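Local coordinates for protein phosphoglycerol transferase (Streptococcus pyogenes, PDB 5U9Z) that probably transfers glycerol phosphate onto the rhamnose polysaccharide of the streptococcal cell wall, as a manganese-binding member of the alkaline phosphatase superfamily, at residues Thr39-Leu44 against Gln198-Ile203. Sequence-based numbering, arbitrary orientation.
Sequences TVIYLL and QFFSVI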
ATOM      1  N   THR A  39       2.591   8.626  13.939  1.00 64.99           N
ATOM      2  CA  THR A  39       3.622   7.867  13.248  1.00 65.16           C
ATOM      3  C   THR A  39       2.930   6.845  12.354  1.00 62.81           C
ATOM      4  O   THR A  39       2.117   6.046  12.832  1.00 61.78           O
ATOM      5  CB  THR A  39       4.557   7.189  14.250  1.00 66.94           C
ATOM      6  OG1 THR A  39       5.437   8.167  14.820  1.00 67.99           O
ATOM      7  CG2 THR A  39       5.386   6.108  13.587  1.00 64.60           C
ATOM      8  N   VAL A  40       3.236   6.880  11.060  1.00 60.08           N
ATOM      9  CA  VAL A  40       2.547   6.068  10.064  1.00 58.88           C
ATOM     10  C   VAL A  40       3.523   5.054   9.484  1.00 56.19           C
ATOM     11  O   VAL A  40       4.664   5.392   9.147  1.00 54.87           O
ATOM     12  CB  VAL A  40       1.937   6.948   8.958  1.00 58.66           C
ATOM     13  CG1 VAL A  40       1.304   6.094   7.873  1.00 57.26           C
ATOM     14  CG2 VAL A  40       0.902   7.892   9.557  1.00 57.65           C
ATOM     15  N   ILE A  41       3.065   3.811   9.363  1.00 52.66           N
ATOM     16  CA  ILE A  41       3.863   2.710   8.836  1.00 51.28           C
ATOM     17  C   ILE A  41       3.116   2.143   7.634  1.00 49.77           C
ATOM     18  O   ILE A  41       2.049   1.534   7.790  1.00 49.19           O
ATOM     19  CB  ILE A  41       4.109   1.627   9.895  1.00 51.36           C
ATOM     20  CG1 ILE A  41       4.779   2.233  11.134  1.00 53.63           C
ATOM     21  CG2 ILE A  41       4.969   0.504   9.322  1.00 50.46           C
ATOM     22  CD1 ILE A  41       4.800   1.316  12.329  1.00 52.46           C
ATOM     23  N   TYR A  42       3.660   2.352   6.435  1.00 50.42           N
ATOM     24  CA  TYR A  42       3.163   1.686   5.233  1.00 46.87           C
ATOM     25  C   TYR A  42       3.882   0.347   5.112  1.00 46.31           C
ATOM     26  O   TYR A  42       5.100   0.301   4.915  1.00 46.55           O
ATOM     27  CB  TYR A  42       3.376   2.548   3.992  1.00 47.56           C
ATOM     28  CG  TYR A  42       2.323   3.620   3.792  1.00 46.85           C
ATOM     29  CD1 TYR A  42       1.511   4.033   4.841  1.00 48.07           C
ATOM     30  CD2 TYR A  42       2.135   4.213   2.549  1.00 47.80           C
ATOM     31  CE1 TYR A  42       0.551   5.008   4.659  1.00 47.71           C
ATOM     32  CE2 TYR A  42       1.175   5.188   2.360  1.00 47.61           C
ATOM     33  CZ  TYR A  42       0.387   5.582   3.421  1.00 47.61           C
ATOM     34  OH  TYR A  42      -0.571   6.551   3.246  1.00 47.89           O
ATOM     35  N   LEU A  43       3.128  -0.740   5.239  1.00 44.73           N
ATOM     36  CA  LEU A  43       3.687  -2.082   5.379  1.00 45.07           C
ATOM     37  C   LEU A  43       3.180  -2.948   4.228  1.00 44.48           C
ATOM     38  O   LEU A  43       2.045  -3.437   4.256  1.00 42.93           O
ATOM     39  CB  LEU A  43       3.312  -2.664   6.741  1.00 44.99           C
ATOM     40  CG  LEU A  43       3.969  -3.959   7.217  1.00 45.61           C
ATOM     41  CD1 LEU A  43       5.477  -3.919   7.076  1.00 46.25           C
ATOM     42  CD2 LEU A  43       3.587  -4.189   8.674  1.00 52.36           C
ATOM     43  N   LEU A  44       4.028  -3.129   3.217  1.00 42.84           N
ATOM     44  CA  LEU A  44       3.723  -3.982   2.072  1.00 40.90           C
ATOM     45  C   LEU A  44       4.125  -5.408   2.428  1.00 41.14           C
ATOM     46  O   LEU A  44       5.316  -5.723   2.507  1.00 41.56           O
ATOM     47  CB  LEU A  44       4.460  -3.487   0.828  1.00 41.69           C
ATOM     48  CG  LEU A  44       4.092  -4.086  -0.533  1.00 40.01           C
ATOM     49  CD1 LEU A  44       4.661  -3.217  -1.650  1.00 41.19           C
ATOM     50  CD2 LEU A  44       4.593  -5.512  -0.689  1.00 39.90           C
ATOM     51  N   GLN A 198       7.188   9.677  12.943  1.00 64.95           N
ATOM     52  CA  GLN A 198       7.960   9.042  11.887  1.00 62.02           C
ATOM     53  C   GLN A 198       7.047   8.459  10.814  1.00 61.33           C
ATOM     54  O   GLN A 198       5.870   8.174  11.052  1.00 59.45           O
ATOM     55  CB  GLN A 198       8.849   7.928  12.454  1.00 61.53           C
ATOM     56  CG  GLN A 198       9.895   8.408  13.446  1.00 61.56           C
ATOM     57  CD  GLN A 198      10.440   7.280  14.295  1.00 62.42           C
ATOM     58  OE1 GLN A 198       9.687   6.589  14.982  1.00 63.02           O
ATOM     59  NE2 GLN A 198      11.754   7.082  14.250  1.00 61.13           N
ATOM     60  N   PHE A 199       7.615   8.284   9.622  1.00 58.06           N
ATOM     61  CA  PHE A 199       6.957   7.594   8.521  1.00 55.73           C
ATOM     62  C   PHE A 199       7.845   6.446   8.062  1.00 55.12           C
ATOM     63  O   PHE A 199       9.028   6.650   7.769  1.00 54.04           O
ATOM     64  CB  PHE A 199       6.671   8.538   7.353  1.00 53.74           C
ATOM     65  CG  PHE A 199       6.072   7.852   6.156  1.00 53.07           C
ATOM     66  CD1 PHE A 199       4.709   7.607   6.090  1.00 52.32           C
ATOM     67  CD2 PHE A 199       6.872   7.444   5.100  1.00 53.37           C
ATOM     68  CE1 PHE A 199       4.156   6.971   4.995  1.00 52.48           C
ATOM     69  CE2 PHE A 199       6.324   6.809   4.000  1.00 51.87           C
ATOM     70  CZ  PHE A 199       4.964   6.569   3.949  1.00 50.74           C
ATOM     71  N   PHE A 200       7.276   5.245   8.010  1.00 53.62           N
ATOM     72  CA  PHE A 200       7.985   4.049   7.576  1.00 53.69           C
ATOM     73  C   PHE A 200       7.377   3.530   6.280  1.00 49.99           C
ATOM     74  O   PHE A 200       6.159   3.343   6.194  1.00 48.91           O
ATOM     75  CB  PHE A 200       7.920   2.953   8.640  1.00 52.37           C
ATOM     76  CG  PHE A 200       8.696   3.258   9.888  1.00 55.24           C
ATOM     77  CD1 PHE A 200      10.019   2.871  10.007  1.00 58.20           C
ATOM     78  CD2 PHE A 200       8.094   3.908  10.953  1.00 57.11           C
ATOM     79  CE1 PHE A 200      10.734   3.138  11.161  1.00 63.62           C
ATOM     80  CE2 PHE A 200       8.804   4.181  12.109  1.00 58.57           C
ATOM     81  CZ  PHE A 200      10.126   3.794  12.213  1.00 59.99           C
ATOM     82  N   SER A 201       8.228   3.292   5.282  1.00 49.09           N
ATOM     83  CA  SER A 201       7.844   2.599   4.054  1.00 46.90           C
ATOM     84  C   SER A 201       8.545   1.246   4.062  1.00 46.17           C
ATOM     85  O   SER A 201       9.772   1.174   3.921  1.00 46.78           O
ATOM     86  CB  SER A 201       8.213   3.411   2.815  1.00 50.24           C
ATOM     87  OG  SER A 201       7.720   2.786   1.643  1.00 48.08           O
ATOM     88  N   VAL A 202       7.767   0.180   4.230  1.00 44.03           N
ATOM     89  CA  VAL A 202       8.290  -1.159   4.460  1.00 45.21           C
ATOM     90  C   VAL A 202       7.855  -2.067   3.318  1.00 44.49           C
ATOM     91  O   VAL A 202       6.696  -2.032   2.888  1.00 44.18           O
ATOM     92  CB  VAL A 202       7.808  -1.719   5.815  1.00 44.45           C
ATOM     93  CG1 VAL A 202       8.488  -3.044   6.126  1.00 44.80           C
ATOM     94  CG2 VAL A 202       8.063  -0.712   6.930  1.00 47.61           C
ATOM     95  N   ILE A 203       8.789  -2.883   2.832  1.00 44.65           N
ATOM     96  CA  ILE A 203       8.526  -3.887   1.806  1.00 43.06           C
ATOM     97  C   ILE A 203       9.166  -5.184   2.285  1.00 43.73           C
ATOM     98  O   ILE A 203      10.396  -5.315   2.271  1.00 44.36           O
ATOM     99  CB  ILE A 203       9.080  -3.481   0.431  1.00 43.28           C
ATOM    100  CG1 ILE A 203       8.594  -2.085   0.044  1.00 41.70           C
ATOM    101  CG2 ILE A 203       8.674  -4.499  -0.636  1.00 43.29           C
ATOM    102  CD1 ILE A 203       9.554  -0.973   0.431  1.00 44.35           C
TER
HETATM  103  O   HOH W   1       7.615   7.125  16.277  1.00 67.32           O
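Phe199 turns the edge of its ring onto one face of Tyr42 in a T-shaped stack, the centroids 5.1 Å apart and the planes at 65°. Phe199 CE1 stands over the centre of the tyrosine ring, 3.9 Å above its plane, with CZ beside it. The Phe199 ring gets there because its CG lies anti to the backbone N (chi1 176°), which swings it across the sheet toward strand 39-45; on the way CD1 passes Val40 CB. Beyond the stack the Tyr42 hydroxyl shares a hydrogen bond with Thr314 OG1, while Leu96 of helix 88-97 packs on Phe199. On the other sheet face the Phe200 ring has Thr39 CG2 and Val40 O at its edge, and Ile41 CG1 comes to 3.7 Å from Phe200 CD2, the two side chains running alongside each other. Next along that face, Leu43 CD1 presses against Val202 CG1 at 3.3 Å, tighter than usual van der Waals contact, and Ile188 of helix 181-191 covers both Ile41 and Val202.

Between the two layers the strands run parallel and in register. Five backbone hydrogen bonds join them, from Val40 N to Gln198 O through to Leu44 N to Val202 O; the shortest, Tyr42 N to Phe200 O, measures 2.7 Å. Where strand 199-203 is about to begin, Thr39 OG1 replaces a carbonyl as acceptor for Gln198 N, at 3.0 Å and 171°, and the Gln198 amide is held by Leu191 O at NE2 and Asn193 N at OE1.

These are neighbouring central strands of the sheet in an alkaline phosphatase-type fold. Apolar packing on both faces and regular backbone pairing between them probably help hold the strand whose Leu44 side chain lies about 5 Å from the manganese ion, just ahead of the metal ligand Glu46.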